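Side-chain contact in diguanylate cyclase DosC (Escherichia coli, PDB 4ZVA), which makes the bacterial second messenger cyclic di-GMP and probably senses oxygen through the heme of its globin domain: residues A23-A28 with K112-V117. Numbering follows the deposited sequence.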
# COMPACT_ATOMS: atom_id res chain seq x y z
N ALA A 23 2.41 -17.31 4.63
CA ALA A 23 2.83 -17.55 6.01
C ALA A 23 4.26 -18.08 6.04
O ALA A 23 5.04 -17.72 6.92
CB ALA A 23 1.89 -18.53 6.69
N GLU A 24 4.60 -18.93 5.08
CA GLU A 24 5.94 -19.51 5.01
C GLU A 24 6.99 -18.42 4.81
O GLU A 24 8.00 -18.38 5.50
CB GLU A 24 6.02 -20.55 3.88
CG GLU A 24 7.25 -21.46 3.93
CD GLU A 24 8.49 -20.84 3.30
OE1 GLU A 24 8.35 -19.90 2.50
OE2 GLU A 24 9.61 -21.31 3.61
N ILE A 25 6.72 -17.52 3.87
CA ILE A 25 7.60 -16.39 3.60
C ILE A 25 7.77 -15.54 4.86
O ILE A 25 8.88 -15.14 5.20
CB ILE A 25 7.06 -15.52 2.45
CG1 ILE A 25 7.20 -16.25 1.12
CG2 ILE A 25 7.80 -14.19 2.39
CD1 ILE A 25 8.63 -16.51 0.71
N ALA A 26 6.67 -15.28 5.54
CA ALA A 26 6.68 -14.44 6.73
C ALA A 26 7.57 -15.01 7.84
O ALA A 26 8.48 -14.34 8.31
CB ALA A 26 5.26 -14.24 7.25
N VAL A 27 7.30 -16.25 8.25
CA VAL A 27 8.06 -16.87 9.33
C VAL A 27 9.54 -17.03 8.96
O VAL A 27 10.42 -16.72 9.77
CB VAL A 27 7.47 -18.24 9.70
CG1 VAL A 27 8.28 -18.90 10.82
CG2 VAL A 27 6.02 -18.09 10.12
N ALA A 28 9.81 -17.47 7.74
CA ALA A 28 11.18 -17.74 7.31
C ALA A 28 12.02 -16.47 7.18
O ALA A 28 13.24 -16.51 7.33
CB ALA A 28 11.19 -18.50 5.98
N LYS A 112 8.00 -2.67 0.31
CA LYS A 112 9.06 -2.58 -0.69
C LYS A 112 10.06 -3.73 -0.57
O LYS A 112 10.42 -4.35 -1.56
CB LYS A 112 9.79 -1.24 -0.58
CG LYS A 112 10.96 -1.11 -1.54
CD LYS A 112 11.68 0.22 -1.38
CE LYS A 112 12.93 0.27 -2.25
NZ LYS A 112 13.64 1.57 -2.14
N ILE A 113 10.51 -4.00 0.65
CA ILE A 113 11.54 -5.02 0.86
C ILE A 113 10.96 -6.43 0.88
O ILE A 113 11.70 -7.41 0.78
CB ILE A 113 12.31 -4.78 2.18
CG1 ILE A 113 11.36 -4.84 3.38
CG2 ILE A 113 13.03 -3.45 2.12
CD1 ILE A 113 12.08 -4.74 4.72
N LEU A 114 9.64 -6.53 1.01
CA LEU A 114 8.98 -7.83 1.01
C LEU A 114 9.00 -8.46 -0.38
O LEU A 114 9.11 -9.68 -0.52
CB LEU A 114 7.53 -7.70 1.49
CG LEU A 114 6.70 -8.99 1.45
CD1 LEU A 114 7.32 -10.07 2.33
CD2 LEU A 114 5.25 -8.74 1.84
N TYR A 115 8.88 -7.63 -1.42
CA TYR A 115 8.80 -8.14 -2.78
C TYR A 115 10.02 -8.96 -3.22
O TYR A 115 9.86 -10.07 -3.73
CB TYR A 115 8.56 -7.00 -3.78
CG TYR A 115 8.54 -7.45 -5.22
CD1 TYR A 115 7.42 -8.03 -5.77
CD2 TYR A 115 9.66 -7.28 -6.03
CE1 TYR A 115 7.40 -8.45 -7.09
CE2 TYR A 115 9.65 -7.69 -7.35
CZ TYR A 115 8.52 -8.27 -7.88
OH TYR A 115 8.50 -8.68 -9.19
N PRO A 116 11.25 -8.43 -3.03
CA PRO A 116 12.40 -9.24 -3.47
C PRO A 116 12.50 -10.58 -2.75
O PRO A 116 13.02 -11.55 -3.32
CB PRO A 116 13.60 -8.35 -3.13
CG PRO A 116 13.06 -6.98 -3.07
CD PRO A 116 11.69 -7.13 -2.51
N VAL A 117 12.02 -10.64 -1.52
CA VAL A 117 11.99 -11.88 -0.75
C VAL A 117 11.04 -12.89 -1.41
O VAL A 117 11.38 -14.07 -1.54
CB VAL A 117 11.55 -11.63 0.71
CG1 VAL A 117 11.19 -12.93 1.40
CG2 VAL A 117 12.66 -10.91 1.46
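Leu114 and Val117, one turn apart on helix 100-119, both reach a single methyl group, CG2 of Ile25 on helix 16-43. Leucine suits the first place because its branch lies at CG, one carbon farther out than in valine or isoleucine: its CA–CB bond runs past helix 16-43 rather than at it, yet with CG anti to the backbone N (chi1 176°) the side chain brings CD1 to 4.1 Å from Ile25 CG2. The same leucine packs on Ser135 and Ile139 of helix 125-147, and thus sits among three helices, with its side chain about 10 Å from the heme. Next along the segment, Tyr115 turns to the dimer interface, where its ring stacks on His133 of the second subunit. Pro116 has no N-H to give to the preceding turn, and the helix kinks here. At Val117 the backbones come closest, with 7.7 Å between its CA and that of Ile25, and a short side chain branched at CB suits the narrower gap. The CA–CB bond of Val117 leads toward helix 16-43; CG1, anti to its own backbone N, meets Ile25 CG2 at 3.7 Å as the two side chains pass in opposite directions. Val117 also rests on His29 and Tyr32, extending the helix packing within this protoglobin-family domain. Isoleucine serves helix 16-43 well: its branch at CB presents CG2 to both partners. No hydrogen bond or salt bridge joins the two segments, and only about 110 Å² is buried between them; the contact is apolar and non-directional, a modest, local share of the helix packing that probably owes its stability to dispersion and the burial of methyl groups.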